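Local atomic coordinates of glycosyl hydrolase, family 31/fibronectin type III domain protein (PDB entry 4LKS), a protein that binds galactose through a family 32 carbohydrate-binding module of a family 31 glycoside hydrolase, probably to recognise galactose-bearing glycans. Residues T67-Y81 against N129-F143. Sequence-based numbering, arbitrary orientation.
Sequences TIKLDKAYDLNQIDY and NPIRFNTINAQYLRF
Ile79 reaches from strand 73-81 to touch four residues of 129-143 and ties the two sheets of a beta-sandwich together at the level of side chains. Its backbone forms a hydrogen-bonded antiparallel pair with Ile131, Ile79 N giving to Ile131 O and Ile131 N to Ile79 O. From CB the side chain forks. CG1 lies between the backbone N and the carbonyl carbon (chi1 64°), which brings Ile79 CG1 alongside Ile131, 4.1 Å from Ile131 CB. Beyond it, Ile79 CD1 lies 3.9 Å from Phe143 CD1. The other branch, Ile79 CG2, touches Leu141 CD1 at 3.9 Å and Phe133 CE2 at 4.1 Å.

The neighbouring strand's backbone crosses one face of the Phe133 ring: Asn77 C sits over its centre and Gln78 N is offset toward the rim. The register slips by two residues between Leu76 and Gln78, a beta bulge. Farther along, Asn137 ND2 donates to Asp75 OD1 (2.9 Å), meeting the oxygen nearly head-on, with amide and carboxylate planes 73° apart.

Both segments turn a corner, at Asp71-Lys72 and at Gln139, passing from one sheet to the other. There Gln139 NE2, on an extended side chain, donates to Leu70 O (3.0 Å), which lies in the Gln139 amide plane. Beyond the corner, Lys69 CG comes within 3.5 Å of Tyr140 CE2.

Strand 73-82 lies between 158-166 and 129-138 in one antiparallel sheet, while 64-70 and 140-148 are adjacent in the other; Leu141 meets Phe164 of 158-166, and the two sheets, packed face to face, form the beta-sandwich of the F5/8 type C (discoidin-like) fold.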
loop_
_atom_site.group_PDB
_atom_site.type_symbol
_atom_site.label_atom_id
_atom_site.label_comp_id
_atom_site.label_asym_id
_atom_site.label_seq_id
_atom_site.Cartn_x
_atom_site.Cartn_y
_atom_site.Cartn_z
ATOM N N THR A 67 8.028 -1.414 -1.979
ATOM C CA THR A 67 8.238 -0.814 -3.293
ATOM C C THR A 67 7.676 -1.715 -4.383
ATOM O O THR A 67 8.019 -2.905 -4.461
ATOM C CB THR A 67 9.717 -0.565 -3.591
ATOM O OG1 THR A 67 10.254 0.333 -2.615
ATOM C CG2 THR A 67 9.880 0.036 -4.993
ATOM N N ILE A 68 6.792 -1.141 -5.196
ATOM C CA ILE A 68 6.193 -1.816 -6.340
ATOM C C ILE A 68 6.817 -1.299 -7.630
ATOM O O ILE A 68 6.903 -0.077 -7.860
ATOM C CB ILE A 68 4.674 -1.562 -6.407
ATOM C CG1 ILE A 68 3.996 -1.875 -5.061
ATOM C CG2 ILE A 68 4.039 -2.338 -7.586
ATOM C CD1 ILE A 68 4.312 -3.253 -4.451
ATOM N N LYS A 69 7.264 -2.235 -8.465
ATOM C CA LYS A 69 7.779 -1.935 -9.792
ATOM C C LYS A 69 6.702 -2.255 -10.816
ATOM O O LYS A 69 6.090 -3.318 -10.749
ATOM C CB LYS A 69 9.011 -2.805 -10.072
ATOM C CG LYS A 69 9.582 -2.639 -11.470
ATOM C CD LYS A 69 10.689 -3.655 -11.716
ATOM C CE LYS A 69 11.195 -3.562 -13.136
ATOM N NZ LYS A 69 12.362 -4.472 -13.351
ATOM N N LEU A 70 6.475 -1.342 -11.758
ATOM C CA LEU A 70 5.499 -1.550 -12.833
ATOM C C LEU A 70 6.252 -2.030 -14.076
ATOM O O LEU A 70 7.472 -1.852 -14.173
ATOM C CB LEU A 70 4.706 -0.260 -13.100
ATOM C CG LEU A 70 3.863 0.163 -11.884
ATOM C CD1 LEU A 70 4.587 1.191 -11.050
ATOM C CD2 LEU A 70 2.498 0.694 -12.313
ATOM N N ASP A 71 5.543 -2.650 -15.013
ATOM C CA ASP A 71 6.236 -3.277 -16.144
ATOM C C ASP A 71 6.887 -2.252 -17.077
ATOM O O ASP A 71 7.836 -2.571 -17.804
ATOM C CB ASP A 71 5.298 -4.204 -16.918
ATOM C CG ASP A 71 4.228 -3.452 -17.667
ATOM O OD1 ASP A 71 3.469 -2.693 -17.028
ATOM O OD2 ASP A 71 4.144 -3.614 -18.900
ATOM N N LYS A 72 6.376 -1.023 -17.047
ATOM C CA LYS A 72 6.947 0.107 -17.760
ATOM C C LYS A 72 6.541 1.329 -16.955
ATOM O O LYS A 72 5.825 1.199 -15.962
ATOM C CB LYS A 72 6.385 0.190 -19.185
ATOM C CG LYS A 72 4.867 0.266 -19.251
ATOM C CD LYS A 72 4.368 0.438 -20.689
ATOM C CE LYS A 72 2.862 0.248 -20.758
ATOM N NZ LYS A 72 2.233 1.129 -21.779
ATOM N N ALA A 73 7.002 2.509 -17.355
ATOM C CA ALA A 73 6.543 3.739 -16.718
ATOM C C ALA A 73 5.096 4.023 -17.098
ATOM O O ALA A 73 4.697 3.847 -18.258
ATOM C CB ALA A 73 7.431 4.916 -17.105
ATOM N N TYR A 74 4.317 4.468 -16.116
ATOM C CA TYR A 74 2.942 4.896 -16.339
ATOM C C TYR A 74 2.728 6.285 -15.773
ATOM O O TYR A 74 3.330 6.658 -14.758
ATOM C CB TYR A 74 1.951 3.964 -15.631
ATOM C CG TYR A 74 1.840 2.584 -16.228
ATOM C CD1 TYR A 74 2.717 1.577 -15.855
ATOM C CD2 TYR A 74 0.844 2.290 -17.157
ATOM C CE1 TYR A 74 2.613 0.305 -16.394
ATOM C CE2 TYR A 74 0.729 1.027 -17.701
ATOM C CZ TYR A 74 1.616 0.040 -17.316
ATOM O OH TYR A 74 1.502 -1.225 -17.857
ATOM N N ASP A 75 1.827 7.039 -16.389
ATOM C CA ASP A 75 1.343 8.277 -15.800
ATOM C C ASP A 75 0.313 7.887 -14.748
ATOM O O ASP A 75 -0.824 7.536 -15.088
ATOM C CB ASP A 75 0.692 9.173 -16.856
ATOM C CG ASP A 75 1.677 9.664 -17.909
ATOM O OD1 ASP A 75 2.903 9.588 -17.689
ATOM O OD2 ASP A 75 1.211 10.161 -18.958
ATOM N N LEU A 76 0.732 7.897 -13.483
ATOM C CA LEU A 76 -0.120 7.435 -12.381
ATOM C C LEU A 76 -0.838 8.581 -11.698
ATOM O O LEU A 76 -0.251 9.645 -11.502
ATOM C CB LEU A 76 0.722 6.733 -11.312
ATOM C CG LEU A 76 1.455 5.442 -11.677
ATOM C CD1 LEU A 76 2.279 4.956 -10.496
ATOM C CD2 LEU A 76 0.469 4.363 -12.090
ATOM N N ASN A 77 -2.095 8.373 -11.297
ATOM C CA ASN A 77 -2.738 9.411 -10.478
ATOM C C ASN A 77 -3.653 8.920 -9.360
ATOM O O ASN A 77 -4.356 9.710 -8.726
ATOM C CB ASN A 77 -3.447 10.463 -11.336
ATOM C CG ASN A 77 -4.527 9.876 -12.207
ATOM O OD1 ASN A 77 -5.046 8.801 -11.936
ATOM N ND2 ASN A 77 -4.878 10.594 -13.272
ATOM N N GLN A 78 -3.624 7.619 -9.098
ATOM C CA GLN A 78 -4.354 7.083 -7.965
ATOM C C GLN A 78 -3.808 5.717 -7.601
ATOM O O GLN A 78 -3.374 4.967 -8.485
ATOM C CB GLN A 78 -5.853 6.988 -8.290
ATOM C CG GLN A 78 -6.728 6.543 -7.130
ATOM C CD GLN A 78 -8.193 6.508 -7.493
ATOM O OE1 GLN A 78 -8.690 7.416 -8.160
ATOM N NE2 GLN A 78 -8.901 5.473 -7.037
ATOM N N ILE A 79 -3.820 5.390 -6.310
ATOM C CA ILE A 79 -3.724 3.994 -5.896
ATOM C C ILE A 79 -4.846 3.729 -4.918
ATOM O O ILE A 79 -5.317 4.662 -4.280
ATOM C CB ILE A 79 -2.367 3.611 -5.252
ATOM C CG1 ILE A 79 -2.139 4.370 -3.946
ATOM C CG2 ILE A 79 -1.224 3.835 -6.244
ATOM C CD1 ILE A 79 -0.956 3.844 -3.142
ATOM N N ASP A 80 -5.305 2.483 -4.835
ATOM C CA ASP A 80 -6.206 2.065 -3.758
ATOM C C ASP A 80 -5.454 1.182 -2.785
ATOM O O ASP A 80 -4.697 0.288 -3.189
ATOM C CB ASP A 80 -7.406 1.254 -4.266
ATOM C CG ASP A 80 -8.326 2.030 -5.181
ATOM O OD1 ASP A 80 -8.293 3.277 -5.217
ATOM O OD2 ASP A 80 -9.110 1.350 -5.884
ATOM N N TYR A 81 -5.680 1.411 -1.501
ATOM C CA TYR A 81 -5.145 0.547 -0.462
ATOM C C TYR A 81 -6.270 -0.355 0.051
ATOM O O TYR A 81 -7.303 0.139 0.491
ATOM C CB TYR A 81 -4.572 1.401 0.678
ATOM C CG TYR A 81 -4.233 0.621 1.933
ATOM C CD1 TYR A 81 -3.041 -0.096 2.033
ATOM C CD2 TYR A 81 -5.115 0.582 3.008
ATOM C CE1 TYR A 81 -2.727 -0.812 3.186
ATOM C CE2 TYR A 81 -4.808 -0.132 4.172
ATOM C CZ TYR A 81 -3.617 -0.827 4.245
ATOM O OH TYR A 81 -3.322 -1.531 5.386
ATOM N N ASN A 129 -9.576 1.687 -0.225
ATOM C CA ASN A 129 -9.425 3.077 0.199
ATOM C C ASN A 129 -8.656 3.843 -0.883
ATOM O O ASN A 129 -7.457 3.639 -1.050
ATOM C CB ASN A 129 -8.622 3.145 1.514
ATOM C CG ASN A 129 -9.442 2.798 2.753
ATOM O OD1 ASN A 129 -9.685 3.669 3.609
ATOM N ND2 ASN A 129 -9.846 1.535 2.878
ATOM N N PRO A 130 -9.338 4.713 -1.642
ATOM C CA PRO A 130 -8.642 5.426 -2.716
ATOM C C PRO A 130 -7.749 6.554 -2.216
ATOM O O PRO A 130 -8.075 7.258 -1.258
ATOM C CB PRO A 130 -9.784 5.994 -3.571
ATOM C CG PRO A 130 -10.942 6.071 -2.637
ATOM C CD PRO A 130 -10.797 4.910 -1.702
ATOM N N ILE A 131 -6.615 6.696 -2.880
ATOM C CA ILE A 131 -5.626 7.739 -2.612
ATOM C C ILE A 131 -5.261 8.384 -3.944
ATOM O O ILE A 131 -4.614 7.751 -4.782
ATOM C CB ILE A 131 -4.356 7.138 -1.956
ATOM C CG1 ILE A 131 -4.698 6.484 -0.609
ATOM C CG2 ILE A 131 -3.282 8.215 -1.786
ATOM C CD1 ILE A 131 -3.581 5.643 -0.033
ATOM N N ARG A 132 -5.684 9.633 -4.148
ATOM C CA ARG A 132 -5.397 10.330 -5.398
ATOM C C ARG A 132 -4.172 11.216 -5.258
ATOM O O ARG A 132 -3.805 11.643 -4.162
ATOM C CB ARG A 132 -6.603 11.156 -5.867
ATOM C CG ARG A 132 -6.909 12.363 -5.002
ATOM C CD ARG A 132 -8.231 13.026 -5.396
ATOM N NE ARG A 132 -8.146 13.753 -6.661
ATOM C CZ ARG A 132 -7.858 15.049 -6.763
ATOM N NH1 ARG A 132 -7.623 15.769 -5.670
ATOM N NH2 ARG A 132 -7.809 15.630 -7.957
ATOM N N PHE A 133 -3.535 11.484 -6.389
ATOM C CA PHE A 133 -2.417 12.416 -6.417
ATOM C C PHE A 133 -2.225 12.979 -7.819
ATOM O O PHE A 133 -2.704 12.402 -8.806
ATOM C CB PHE A 133 -1.135 11.752 -5.885
ATOM C CG PHE A 133 -0.870 10.380 -6.448
ATOM C CD1 PHE A 133 -0.188 10.228 -7.648
ATOM C CD2 PHE A 133 -1.275 9.242 -5.762
ATOM C CE1 PHE A 133 0.078 8.962 -8.166
ATOM C CE2 PHE A 133 -1.026 7.973 -6.271
ATOM C CZ PHE A 133 -0.345 7.831 -7.478
ATOM N N ASN A 134 -1.551 14.120 -7.900
ATOM C CA ASN A 134 -1.322 14.763 -9.181
ATOM C C ASN A 134 -0.516 13.851 -10.078
ATOM O O ASN A 134 0.467 13.246 -9.646
ATOM C CB ASN A 134 -0.646 16.119 -9.005
ATOM C CG ASN A 134 -1.587 17.155 -8.427
ATOM O OD1 ASN A 134 -2.782 16.892 -8.254
ATOM N ND2 ASN A 134 -1.060 18.338 -8.128
ATOM N N THR A 135 -0.951 13.755 -11.329
ATOM C CA THR A 135 -0.392 12.794 -12.275
ATOM C C THR A 135 1.126 12.856 -12.359
ATOM O O THR A 135 1.708 13.926 -12.605
ATOM C CB THR A 135 -0.974 13.000 -13.680
ATOM O OG1 THR A 135 -2.402 13.031 -13.588
ATOM C CG2 THR A 135 -0.545 11.861 -14.607
ATOM N N ILE A 136 1.759 11.712 -12.131
ATOM C CA ILE A 136 3.215 11.623 -12.156
ATOM C C ILE A 136 3.644 10.343 -12.869
ATOM O O ILE A 136 3.110 9.263 -12.631
ATOM C CB ILE A 136 3.812 11.727 -10.726
ATOM C CG1 ILE A 136 5.343 11.711 -10.764
ATOM C CG2 ILE A 136 3.251 10.633 -9.808
ATOM C CD1 ILE A 136 5.981 12.247 -9.475
ATOM N N ASN A 137 4.588 10.486 -13.792
ATOM C CA ASN A 137 5.103 9.359 -14.552
ATOM C C ASN A 137 6.080 8.575 -13.683
ATOM O O ASN A 137 7.009 9.145 -13.119
ATOM C CB ASN A 137 5.783 9.886 -15.815
ATOM C CG ASN A 137 6.293 8.781 -16.716
ATOM O OD1 ASN A 137 7.494 8.522 -16.779
ATOM N ND2 ASN A 137 5.381 8.139 -17.446
ATOM N N ALA A 138 5.853 7.269 -13.549
ATOM C CA ALA A 138 6.611 6.468 -12.598
ATOM C C ALA A 138 6.651 5.017 -13.010
ATOM O O ALA A 138 5.658 4.477 -13.523
ATOM C CB ALA A 138 5.979 6.578 -11.215
ATOM N N GLN A 139 7.785 4.369 -12.755
ATOM C CA GLN A 139 7.865 2.914 -12.892
ATOM C C GLN A 139 8.008 2.239 -11.522
ATOM O O GLN A 139 7.894 1.024 -11.395
ATOM C CB GLN A 139 9.008 2.493 -13.824
ATOM C CG GLN A 139 9.013 0.992 -14.078
ATOM C CD GLN A 139 9.963 0.550 -15.170
ATOM O OE1 GLN A 139 10.801 1.323 -15.639
ATOM N NE2 GLN A 139 9.840 -0.709 -15.574
ATOM N N TYR A 140 8.265 3.036 -10.492
ATOM C CA TYR A 140 8.361 2.502 -9.131
ATOM C C TYR A 140 7.554 3.377 -8.198
ATOM O O TYR A 140 7.572 4.613 -8.311
ATOM C CB TYR A 140 9.824 2.478 -8.655
ATOM C CG TYR A 140 10.745 1.709 -9.567
ATOM C CD1 TYR A 140 11.289 2.312 -10.704
ATOM C CD2 TYR A 140 11.073 0.391 -9.295
ATOM C CE1 TYR A 140 12.129 1.610 -11.551
ATOM C CE2 TYR A 140 11.907 -0.317 -10.131
ATOM C CZ TYR A 140 12.431 0.298 -11.254
ATOM O OH TYR A 140 13.262 -0.420 -12.085
ATOM N N LEU A 141 6.858 2.746 -7.257
ATOM C CA LEU A 141 6.148 3.478 -6.224
ATOM C C LEU A 141 6.502 2.863 -4.882
ATOM O O LEU A 141 6.365 1.661 -4.695
ATOM C CB LEU A 141 4.625 3.436 -6.471
ATOM C CG LEU A 141 3.765 4.257 -5.495
ATOM C CD1 LEU A 141 2.543 4.901 -6.185
ATOM C CD2 LEU A 141 3.329 3.420 -4.287
ATOM N N ARG A 142 6.959 3.700 -3.962
ATOM C CA ARG A 142 7.242 3.283 -2.598
ATOM C C ARG A 142 6.142 3.790 -1.670
ATOM O O ARG A 142 5.889 4.995 -1.559
ATOM C CB ARG A 142 8.620 3.779 -2.155
ATOM C CG ARG A 142 9.006 3.323 -0.746
ATOM C CD ARG A 142 10.508 3.385 -0.508
ATOM N NE ARG A 142 11.030 4.754 -0.516
ATOM C CZ ARG A 142 12.323 5.056 -0.632
ATOM N NH1 ARG A 142 13.224 4.091 -0.759
ATOM N NH2 ARG A 142 12.714 6.326 -0.620
ATOM N N PHE A 143 5.485 2.835 -1.019
ATOM C CA PHE A 143 4.373 3.100 -0.111
ATOM C C PHE A 143 4.860 2.861 1.312
ATOM O O PHE A 143 5.270 1.748 1.653
ATOM C CB PHE A 143 3.203 2.168 -0.456
ATOM C CG PHE A 143 1.982 2.352 0.416
ATOM C CD1 PHE A 143 1.068 3.361 0.158
ATOM C CD2 PHE A 143 1.746 1.504 1.489
ATOM C CE1 PHE A 143 -0.064 3.529 0.967
ATOM C CE2 PHE A 143 0.619 1.665 2.289
ATOM C CZ PHE A 143 -0.286 2.670 2.022
HETATM O O HOH W 1 14.322 -2.834 -11.248
HETATM O O HOH W 2 5.363 6.543 -19.918
#